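Local atomic coordinates of polysaccharide deacetylase (Ammonifex degensii, PDB entry 4WCJ), a protein that probably removes N-acetyl groups from poly-beta-1,6-N-acetyl-D-glucosamine, as a zinc-binding family 4 carbohydrate esterase built on a beta/alpha barrel. Residues 40-45 against 246-251; 73-78 against 118-123; 89-94 against 257-262; 156-161 against 183-188. All blocks are in the same frame, centred on the assembly; numbering follows the deposited sequence.

Interaction 1: 40-45 against 246-251; sequences LCYHRV and VLVTPD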
# COMPACT_ATOMS: atom_id res chain seq x y z
N LEU A 40 -3.81 6.47 0.53
CA LEU A 40 -5.01 5.63 0.50
C LEU A 40 -4.65 4.16 0.38
O LEU A 40 -3.72 3.80 -0.34
CB LEU A 40 -5.92 6.04 -0.66
CG LEU A 40 -6.26 7.52 -0.77
CD1 LEU A 40 -7.13 7.79 -2.00
CD2 LEU A 40 -6.94 8.02 0.48
N CYS A 41 -5.36 3.32 1.12
CA CYS A 41 -5.19 1.88 1.04
C CYS A 41 -6.45 1.21 0.49
O CYS A 41 -7.49 1.18 1.15
CB CYS A 41 -4.84 1.29 2.41
SG CYS A 41 -4.73 -0.52 2.40
N TYR A 42 -6.33 0.70 -0.73
CA TYR A 42 -7.36 -0.09 -1.39
C TYR A 42 -6.96 -1.57 -1.39
O TYR A 42 -5.79 -1.90 -1.15
CB TYR A 42 -7.59 0.37 -2.83
CG TYR A 42 -8.11 1.78 -3.01
CD1 TYR A 42 -9.48 2.04 -3.01
CD2 TYR A 42 -7.24 2.84 -3.23
CE1 TYR A 42 -9.96 3.33 -3.19
CE2 TYR A 42 -7.71 4.13 -3.41
CZ TYR A 42 -9.07 4.37 -3.40
OH TYR A 42 -9.55 5.64 -3.58
N HIS A 43 -7.92 -2.45 -1.65
CA HIS A 43 -7.62 -3.87 -1.80
C HIS A 43 -8.12 -4.39 -3.14
O HIS A 43 -7.34 -4.76 -4.02
CB HIS A 43 -8.25 -4.69 -0.67
CG HIS A 43 -7.53 -4.54 0.64
ND1 HIS A 43 -7.77 -3.51 1.51
CD2 HIS A 43 -6.57 -5.30 1.21
CE1 HIS A 43 -6.98 -3.63 2.56
NE2 HIS A 43 -6.25 -4.71 2.40
N ARG A 44 -9.44 -4.39 -3.30
CA ARG A 44 -10.06 -4.94 -4.50
C ARG A 44 -10.91 -3.92 -5.20
O ARG A 44 -11.54 -3.07 -4.57
CB ARG A 44 -10.91 -6.16 -4.15
CG ARG A 44 -10.13 -7.27 -3.49
CD ARG A 44 -11.03 -8.21 -2.73
NE ARG A 44 -10.23 -9.15 -1.94
CZ ARG A 44 -10.62 -9.65 -0.77
NH1 ARG A 44 -9.84 -10.50 -0.11
NH2 ARG A 44 -11.80 -9.31 -0.26
N VAL A 45 -10.95 -4.02 -6.52
CA VAL A 45 -11.86 -3.23 -7.31
C VAL A 45 -12.81 -4.21 -8.00
O VAL A 45 -12.52 -4.75 -9.06
CB VAL A 45 -11.11 -2.35 -8.32
CG1 VAL A 45 -12.09 -1.53 -9.12
CG2 VAL A 45 -10.15 -1.44 -7.56
N VAL A 246 -4.97 5.64 5.15
CA VAL A 246 -6.41 5.56 5.31
C VAL A 246 -6.98 4.37 4.54
O VAL A 246 -6.91 4.34 3.32
CB VAL A 246 -7.11 6.84 4.81
CG1 VAL A 246 -8.63 6.71 4.98
CG2 VAL A 246 -6.58 8.07 5.53
N LEU A 247 -7.53 3.39 5.25
CA LEU A 247 -8.22 2.30 4.58
C LEU A 247 -9.50 2.86 3.96
O LEU A 247 -10.39 3.31 4.69
CB LEU A 247 -8.53 1.16 5.56
CG LEU A 247 -9.23 -0.06 4.96
CD1 LEU A 247 -8.24 -0.87 4.12
CD2 LEU A 247 -9.87 -0.93 6.04
N VAL A 248 -9.60 2.83 2.64
CA VAL A 248 -10.78 3.37 1.96
C VAL A 248 -12.01 2.49 2.17
O VAL A 248 -12.00 1.30 1.83
CB VAL A 248 -10.54 3.55 0.45
CG1 VAL A 248 -11.78 4.16 -0.22
CG2 VAL A 248 -9.31 4.40 0.20
N THR A 249 -13.05 3.08 2.74
CA THR A 249 -14.32 2.41 2.96
C THR A 249 -15.43 3.40 2.61
O THR A 249 -15.15 4.58 2.38
CB THR A 249 -14.49 1.95 4.43
OG1 THR A 249 -14.59 3.09 5.28
CG2 THR A 249 -13.33 1.07 4.87
N PRO A 250 -16.69 2.94 2.57
CA PRO A 250 -17.76 3.93 2.39
C PRO A 250 -17.79 4.98 3.49
O PRO A 250 -18.19 6.11 3.24
CB PRO A 250 -19.03 3.07 2.42
CG PRO A 250 -18.59 1.75 1.92
CD PRO A 250 -17.20 1.56 2.46
N ASP A 251 -17.33 4.61 4.69
CA ASP A 251 -17.36 5.52 5.84
C ASP A 251 -16.16 6.46 5.91
O ASP A 251 -16.26 7.56 6.45
CB ASP A 251 -17.45 4.71 7.14
CG ASP A 251 -18.86 4.23 7.41
OD1 ASP A 251 -19.82 4.89 6.95
OD2 ASP A 251 -19.01 3.20 8.10
O HOH W 1 -9.66 -1.09 1.05

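Interaction 2: 73-78 against 118-123; sequences VTPQEA and PFLFFV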
# COMPACT_ATOMS: atom_id res chain seq x y z
N VAL A 73 1.01 11.72 -6.07
CA VAL A 73 2.44 11.65 -5.83
C VAL A 73 2.98 10.23 -6.10
O VAL A 73 2.27 9.25 -5.90
CB VAL A 73 2.73 12.11 -4.37
CG1 VAL A 73 3.26 10.97 -3.48
CG2 VAL A 73 3.61 13.36 -4.33
N THR A 74 4.21 10.12 -6.60
CA THR A 74 4.83 8.80 -6.80
C THR A 74 5.35 8.26 -5.48
O THR A 74 5.57 9.03 -4.54
CB THR A 74 6.00 8.85 -7.82
OG1 THR A 74 7.07 9.64 -7.29
CG2 THR A 74 5.55 9.41 -9.16
N PRO A 75 5.55 6.94 -5.38
CA PRO A 75 6.16 6.43 -4.15
C PRO A 75 7.51 7.10 -3.84
O PRO A 75 7.77 7.39 -2.67
CB PRO A 75 6.32 4.93 -4.43
CG PRO A 75 5.19 4.63 -5.36
CD PRO A 75 5.12 5.84 -6.27
N GLN A 76 8.35 7.33 -4.85
CA GLN A 76 9.62 8.03 -4.64
C GLN A 76 9.40 9.44 -4.11
O GLN A 76 10.10 9.88 -3.20
CB GLN A 76 10.43 8.09 -5.94
CG GLN A 76 11.69 7.24 -5.92
CD GLN A 76 12.60 7.58 -4.76
OE1 GLN A 76 12.83 8.76 -4.46
NE2 GLN A 76 13.09 6.56 -4.07
N GLU A 77 8.43 10.15 -4.68
CA GLU A 77 8.10 11.50 -4.24
C GLU A 77 7.65 11.48 -2.79
O GLU A 77 8.04 12.35 -2.00
CB GLU A 77 7.01 12.12 -5.13
CG GLU A 77 7.54 12.71 -6.43
CD GLU A 77 6.45 13.19 -7.37
OE1 GLU A 77 5.31 12.70 -7.29
OE2 GLU A 77 6.74 14.05 -8.23
N ALA A 78 6.86 10.47 -2.44
CA ALA A 78 6.35 10.33 -1.08
C ALA A 78 7.49 10.14 -0.10
O ALA A 78 7.49 10.73 0.99
CB ALA A 78 5.37 9.17 -0.99
N PRO A 118 0.19 7.25 -10.52
CA PRO A 118 1.09 6.26 -9.93
C PRO A 118 0.42 5.54 -8.76
O PRO A 118 -0.54 6.05 -8.19
CB PRO A 118 2.27 7.10 -9.42
CG PRO A 118 1.99 8.52 -9.84
CD PRO A 118 0.53 8.62 -10.11
N PHE A 119 0.93 4.36 -8.41
CA PHE A 119 0.43 3.68 -7.23
C PHE A 119 1.46 2.69 -6.69
O PHE A 119 2.33 2.21 -7.41
CB PHE A 119 -0.90 2.97 -7.53
CG PHE A 119 -0.82 1.91 -8.60
CD1 PHE A 119 -0.67 2.25 -9.94
CD2 PHE A 119 -0.94 0.56 -8.27
CE1 PHE A 119 -0.61 1.28 -10.92
CE2 PHE A 119 -0.88 -0.41 -9.25
CZ PHE A 119 -0.72 -0.05 -10.57
N LEU A 120 1.37 2.42 -5.39
CA LEU A 120 2.23 1.44 -4.75
C LEU A 120 1.42 0.17 -4.51
O LEU A 120 0.37 0.21 -3.88
CB LEU A 120 2.79 1.99 -3.43
CG LEU A 120 4.26 1.68 -3.08
CD1 LEU A 120 4.69 2.39 -1.79
CD2 LEU A 120 4.52 0.19 -3.00
N PHE A 121 1.92 -0.95 -5.02
CA PHE A 121 1.23 -2.24 -4.92
C PHE A 121 1.99 -3.15 -3.95
O PHE A 121 3.05 -3.68 -4.32
CB PHE A 121 1.15 -2.88 -6.31
CG PHE A 121 0.12 -3.98 -6.44
CD1 PHE A 121 -0.84 -4.21 -5.45
CD2 PHE A 121 0.12 -4.80 -7.57
CE1 PHE A 121 -1.78 -5.22 -5.60
CE2 PHE A 121 -0.82 -5.82 -7.71
CZ PHE A 121 -1.77 -6.02 -6.74
N PHE A 122 1.46 -3.31 -2.74
CA PHE A 122 2.08 -4.17 -1.74
C PHE A 122 1.62 -5.61 -1.93
O PHE A 122 0.48 -5.93 -1.61
CB PHE A 122 1.73 -3.70 -0.33
CG PHE A 122 2.25 -2.32 0.01
CD1 PHE A 122 3.56 -2.14 0.43
CD2 PHE A 122 1.42 -1.21 -0.07
CE1 PHE A 122 4.03 -0.88 0.77
CE2 PHE A 122 1.89 0.06 0.26
CZ PHE A 122 3.19 0.22 0.68
N VAL A 123 2.49 -6.48 -2.43
CA VAL A 123 2.07 -7.84 -2.70
C VAL A 123 2.56 -8.87 -1.68
O VAL A 123 3.65 -8.74 -1.11
CB VAL A 123 2.50 -8.28 -4.11
CG1 VAL A 123 1.98 -7.28 -5.15
CG2 VAL A 123 4.03 -8.40 -4.24
O HOH W 2 -0.66 8.14 -6.28

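Interaction 3: 89-94 against 257-262; sequences PGKLVL and AAWAQA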
# COMPACT_ATOMS: atom_id res chain seq x y z
N PRO A 89 5.11 21.35 -1.25
CA PRO A 89 4.05 21.88 -0.38
C PRO A 89 2.65 21.41 -0.76
O PRO A 89 2.50 20.57 -1.65
CB PRO A 89 4.19 23.40 -0.57
CG PRO A 89 4.83 23.56 -1.95
CD PRO A 89 5.21 22.19 -2.46
N GLY A 90 1.63 21.93 -0.08
CA GLY A 90 0.25 21.66 -0.42
C GLY A 90 -0.33 20.31 -0.03
O GLY A 90 0.15 19.64 0.89
N LYS A 91 -1.35 19.90 -0.78
CA LYS A 91 -2.15 18.71 -0.50
C LYS A 91 -1.76 17.50 -1.37
O LYS A 91 -2.03 17.49 -2.57
CB LYS A 91 -3.63 19.04 -0.73
CG LYS A 91 -4.59 18.26 0.09
CD LYS A 91 -5.09 19.07 1.29
CE LYS A 91 -6.29 19.92 0.92
NZ LYS A 91 -6.98 20.46 2.13
N LEU A 92 -1.15 16.48 -0.77
CA LEU A 92 -0.60 15.34 -1.53
C LEU A 92 -1.34 14.03 -1.25
O LEU A 92 -1.82 13.81 -0.14
CB LEU A 92 0.88 15.17 -1.21
CG LEU A 92 1.68 16.47 -1.10
CD1 LEU A 92 3.10 16.18 -0.67
CD2 LEU A 92 1.66 17.23 -2.41
N VAL A 93 -1.40 13.15 -2.25
CA VAL A 93 -2.00 11.82 -2.07
C VAL A 93 -1.22 10.73 -2.80
O VAL A 93 -0.85 10.89 -3.96
CB VAL A 93 -3.47 11.79 -2.56
CG1 VAL A 93 -3.98 10.36 -2.67
CG2 VAL A 93 -4.36 12.58 -1.63
N LEU A 94 -0.98 9.63 -2.09
CA LEU A 94 -0.42 8.42 -2.68
C LEU A 94 -1.47 7.31 -2.70
O LEU A 94 -2.09 7.00 -1.67
CB LEU A 94 0.81 7.95 -1.90
CG LEU A 94 1.44 6.63 -2.35
CD1 LEU A 94 1.86 6.68 -3.81
CD2 LEU A 94 2.63 6.28 -1.48
N ALA A 257 -12.56 13.05 1.25
CA ALA A 257 -13.15 13.98 0.30
C ALA A 257 -13.32 15.36 0.91
O ALA A 257 -13.07 16.37 0.26
CB ALA A 257 -14.49 13.46 -0.20
N ALA A 258 -13.76 15.40 2.17
CA ALA A 258 -13.91 16.66 2.88
C ALA A 258 -12.56 17.33 3.10
O ALA A 258 -12.43 18.54 2.94
CB ALA A 258 -14.61 16.43 4.21
N TRP A 259 -11.57 16.52 3.46
CA TRP A 259 -10.21 17.00 3.64
C TRP A 259 -9.65 17.58 2.35
O TRP A 259 -8.94 18.59 2.36
CB TRP A 259 -9.32 15.87 4.14
CG TRP A 259 -7.86 16.15 4.03
CD1 TRP A 259 -7.11 16.91 4.87
CD2 TRP A 259 -6.96 15.66 3.02
NE1 TRP A 259 -5.80 16.93 4.45
CE2 TRP A 259 -5.69 16.17 3.32
CE3 TRP A 259 -7.12 14.84 1.90
CZ2 TRP A 259 -4.57 15.89 2.53
CZ3 TRP A 259 -6.01 14.56 1.11
CH2 TRP A 259 -4.75 15.08 1.43
N ALA A 260 -9.97 16.93 1.23
CA ALA A 260 -9.51 17.37 -0.08
C ALA A 260 -10.17 18.69 -0.49
O ALA A 260 -9.51 19.61 -0.95
CB ALA A 260 -9.78 16.30 -1.12
N GLN A 261 -11.49 18.76 -0.32
CA GLN A 261 -12.27 19.93 -0.70
C GLN A 261 -11.93 21.14 0.16
O GLN A 261 -11.99 22.28 -0.30
CB GLN A 261 -13.77 19.64 -0.60
N ALA A 262 -11.58 20.89 1.41
CA ALA A 262 -11.25 21.95 2.36
C ALA A 262 -10.01 22.73 1.93
O ALA A 262 -9.63 23.70 2.58
CB ALA A 262 -11.04 21.36 3.75

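Interaction 4: 156-161 against 183-188; sequences LHTYDL and AEDTAR. With ZN (zinc ion), chain B.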
# COMPACT_ATOMS: atom_id res chain seq x y z
N LEU A 156 6.50 -4.88 -0.45
CA LEU A 156 6.29 -6.20 0.15
C LEU A 156 5.22 -6.17 1.25
O LEU A 156 5.17 -5.25 2.06
CB LEU A 156 7.62 -6.74 0.70
CG LEU A 156 7.63 -8.17 1.28
CD1 LEU A 156 7.37 -9.22 0.20
CD2 LEU A 156 8.96 -8.45 1.99
N HIS A 157 4.37 -7.20 1.25
CA HIS A 157 3.26 -7.35 2.18
C HIS A 157 3.44 -8.72 2.85
O HIS A 157 2.53 -9.53 2.92
CB HIS A 157 1.92 -7.26 1.42
CG HIS A 157 0.72 -6.92 2.25
ND1 HIS A 157 0.76 -6.01 3.29
CD2 HIS A 157 -0.57 -7.33 2.16
CE1 HIS A 157 -0.45 -5.90 3.81
NE2 HIS A 157 -1.27 -6.68 3.14
N THR A 158 4.66 -8.94 3.37
CA THR A 158 5.23 -10.26 3.72
C THR A 158 5.35 -11.18 2.50
O THR A 158 4.77 -10.92 1.44
CB THR A 158 4.42 -11.04 4.83
OG1 THR A 158 3.24 -11.64 4.27
CG2 THR A 158 4.05 -10.13 5.99
N TYR A 159 6.14 -12.25 2.65
CA TYR A 159 6.16 -13.33 1.66
C TYR A 159 4.94 -14.24 1.81
O TYR A 159 4.17 -14.45 0.86
CB TYR A 159 7.44 -14.16 1.78
CG TYR A 159 7.52 -15.29 0.77
CD1 TYR A 159 7.98 -15.06 -0.52
CD2 TYR A 159 7.11 -16.58 1.09
CE1 TYR A 159 8.04 -16.08 -1.45
CE2 TYR A 159 7.17 -17.61 0.16
CZ TYR A 159 7.63 -17.35 -1.11
OH TYR A 159 7.69 -18.36 -2.04
N ASP A 160 4.77 -14.80 3.00
CA ASP A 160 3.61 -15.65 3.27
C ASP A 160 3.31 -15.69 4.76
O ASP A 160 3.30 -16.75 5.39
CB ASP A 160 3.83 -17.06 2.72
CG ASP A 160 2.58 -17.92 2.77
OD1 ASP A 160 1.45 -17.37 2.76
OD2 ASP A 160 2.73 -19.16 2.83
N LEU A 161 3.05 -14.51 5.33
CA LEU A 161 2.72 -14.41 6.75
C LEU A 161 1.47 -13.56 6.96
O LEU A 161 1.28 -12.97 8.02
CB LEU A 161 3.91 -13.82 7.54
CG LEU A 161 4.97 -14.81 8.02
CD1 LEU A 161 6.00 -14.11 8.90
CD2 LEU A 161 4.33 -15.96 8.79
N ALA A 183 11.73 -12.24 10.33
CA ALA A 183 12.94 -11.80 9.66
C ALA A 183 13.20 -12.65 8.43
O ALA A 183 13.56 -12.13 7.37
CB ALA A 183 14.12 -11.86 10.61
N GLU A 184 13.01 -13.96 8.56
CA GLU A 184 13.30 -14.89 7.47
C GLU A 184 12.30 -14.70 6.33
O GLU A 184 12.68 -14.71 5.16
CB GLU A 184 13.28 -16.33 7.98
CG GLU A 184 14.59 -16.75 8.63
CD GLU A 184 14.43 -17.83 9.69
OE1 GLU A 184 13.28 -18.16 10.05
OE2 GLU A 184 15.47 -18.36 10.15
N ASP A 185 11.04 -14.52 6.69
CA ASP A 185 9.98 -14.29 5.71
C ASP A 185 10.22 -13.00 4.94
O ASP A 185 10.05 -12.95 3.72
CB ASP A 185 8.63 -14.24 6.42
CG ASP A 185 7.48 -13.99 5.47
OD1 ASP A 185 7.17 -12.81 5.22
OD2 ASP A 185 6.88 -14.98 5.00
N THR A 186 10.61 -11.95 5.65
CA THR A 186 10.89 -10.66 5.03
C THR A 186 12.06 -10.75 4.06
O THR A 186 12.01 -10.20 2.97
CB THR A 186 11.17 -9.57 6.09
OG1 THR A 186 10.06 -9.48 6.98
CG2 THR A 186 11.37 -8.22 5.43
N ALA A 187 13.11 -11.47 4.45
CA ALA A 187 14.27 -11.63 3.59
C ALA A 187 13.91 -12.44 2.35
O ALA A 187 14.39 -12.17 1.26
CB ALA A 187 15.42 -12.30 4.33
N ARG A 188 13.04 -13.43 2.53
CA ARG A 188 12.59 -14.24 1.41
C ARG A 188 11.77 -13.38 0.47
O ARG A 188 11.91 -13.45 -0.76
CB ARG A 188 11.77 -15.44 1.90
CG ARG A 188 11.26 -16.35 0.78
CD ARG A 188 10.53 -17.57 1.33
NE ARG A 188 10.42 -18.64 0.33
CZ ARG A 188 9.88 -19.83 0.57
NH1 ARG A 188 9.40 -20.12 1.78
NH2 ARG A 188 9.83 -20.74 -0.39
ZN ZN B . -3.32 -7.28 3.32
O HOH W 3 -5.55 -7.52 3.33
O HOH W 4 -4.12 -5.17 3.79

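Interaction 1: 40-45 against 246-251
Two parallel strands of the barrel sheet run side by side here, pairing Leu40 with Val246 and Cys41 with Leu247. The backbone bonds are regular: Cys41 N gives to Val246 O at 2.9 Å, and Val248 N gives to Cys41 O at 3.1 Å. Past the second bond the strands end, and side chains take over. Val248 lays CG2 over one face of the Tyr42 ring, a CH-pi contact 3.7 Å from the ring centroid and 18° off its normal, while its CG1 sits 3.6 Å from Tyr42 CE1. The tyrosine reaches this spot with CG anti to its carbonyl carbon (chi1 -63°), and its hydroxyl is hydrogen-bonded to Gln61 on helix 55-67, which covers this side of the barrel. With a leucine here, Val248 would probably lose its aromatic platform and Gln61 its hydroxyl partner. Cys41 SG packs on Leu247 CD1, on the other face of the sheet from Leu40 and Val246. Leu247 CD1 also meets the edge of the His43 ring, in its plane, 3.4 Å from His43 CE1. A water lies within hydrogen-bonding distance of His43 ND1 and of Cys41 O, 3.1 Å from each. This imidazole stands beside the zinc ligand Asp99, its nearest atom about 4 Å from the zinc ion.

Interaction 2: 73-78 against 118-123
The rings of Pro75 and Pro118 line this junction, each turned toward the opposing segment. Pro75 presents its CB-CG edge to Leu120, with Pro75 CG 3.8 Å from Leu120 CG and Pro75 CB 4.0 Å from Leu120 CD1. Pro118 offers CB and CG to Thr74 instead, and Thr74 CG2 lies 3.7 Å from Pro118 CG. Of the aromatic groups farther along the strand, Phe121 has Val123 CG1 over the centre of one face, while Phe122 carries Leu120 CD2 over the rim of one of its faces, so the leucine that meets Pro75 with its CG and CD1 leans on a phenylalanine with its other methyl.

The contact itself is apolar, yet a polar device fixes the residues that make it. Thr74 is the N-cap of the helix that starts at Pro75, and with Glu77 it forms a capping box: Glu77 N gives to Thr74 OG1 at 3.0 Å, and Thr74 N gives to Glu77 OE1 at 2.9 Å. With OG1 between the backbone N and the carbonyl carbon (chi1 65°), the hydroxyl turns to the helix and CG2 is left to lie on Pro118. A water bridges the backbones, donating to Val73 O at 3.2 Å and to Pro118 O at 2.8 Å.

Helix 75-82 thus begins against the start of strand 119-123, which lies between strands 91-99 and 152-156 in the parallel sheet; Tyr203 of strand 203-205 packs against both Pro75 and Leu120.

Interaction 3: 89-94 against 257-262
Strand 91-94 and helix 257-261 run roughly antiparallel, their axes 10.2 Å apart at closest approach and 144° between directions, and Lys91 and Trp259 fill most of the gap. The lysine passes over one face of the indole: Lys91 CG rests 3.4 Å from Trp259 CZ2, and CD lies above the rim of the ring system. Bends at chi2 (101°) and chi3 then carry the ammonium over the five-membered ring, where Lys91 NZ is 4.5 Å from the ring centroid, a cation-pi contact close to the normal. Lys91 NZ also gives a hydrogen bond of 2.7 Å to Trp259 O, nearly along the C=O axis. One charged group is therefore held both by the pi face and by a carbonyl of the last turn of the helix, where the helix dipole would probably favour a cation. With a methionine in place of Lys91, Trp259 O would probably lose this bond and the indole face its cation. At the ring edge, Val93 CG2 lies in the plane, 3.8 Å from Trp259 CZ3, and Leu92 O approaches Trp259 CH2. The indole NH turns elsewhere, to Gly34 O.

The C-terminal helix 253-261 in this way packs against the beginning of strand 91-99, with Val38 of strand 36-42 also touching Trp259 and helix 55-67 packing on Ala260 through Leu65.

Interaction 4: 156-161 against 183-188
The carboxylate of Asp185, on helix 179-197, is gripped by two successive backbone amides of the zinc-binding loop. Tyr159 N gives to Asp185 OD1 at 2.8 Å, on the syn side but 29° out of the carboxylate plane, while Asp160 N gives at 2.9 Å to Asp185 OD2, which receives it on its syn lone pair. Each oxygen thus has its own N-H, and the pair fixes the rotation of the group. With CG anti to the backbone N (chi1 180°), Asp185 reaches out from the helix to the loop. Leu161 packs alongside it, its CD1 3.6 Å from Asp185 CB.

On the outer flank, Arg188 extends across one face of the Tyr159 ring. Its CD sits over the ring centre, a CH-pi contact of 3.5 Å to the centroid, and the guanidinium continues over the rim with its plane only 8° from that of the ring, Arg188 NE lying 3.4 Å from Tyr159 CZ. Deeper in, Leu156 CD2 touches the backbone oxygen of Thr186.

The loop is also braced from within, since Thr158 OG1 gives to His157 O at 2.6 Å and accepts from Leu161 N, an ST motif. Next to it His157 starts away from the helix, and its ring binds the zinc through NE2 at 2.1 Å. Asp99, His162 and two waters complete the site, and His157 ND1 is hydrogen-bonded to Ala205 O. By tying down two amides that lie between His157 and His162, Asp185 probably helps hold the loop that carries both metal ligands.

How the interactions relate
Interactions 1, 2 and 3 all reach the same curled parallel sheet. Strand 91-99 pairs with strands 36-42, 119-123 and 71-72, and its segment 89-94 touches two other contacts: Leu40 N is 2.8 Å from Leu94 O, and Val73, just after strand 71-72, has its N 2.9 Å from Val93 O. Interaction 4 follows interaction 2 along the chain and joins it where Val123 O lies 2.9 Å from His157 N. Interactions 1 and 3 bring the C-terminal strand back to strand 36-42 and the C-terminal helix to strand 91-99, closing long loops around interaction 4. Interactions 3 and 4 have centres 33 Å apart; interactions 2 and 3 are barrel packing, whereas 1 and 4 probably shape the zinc site from separate parts of the chain.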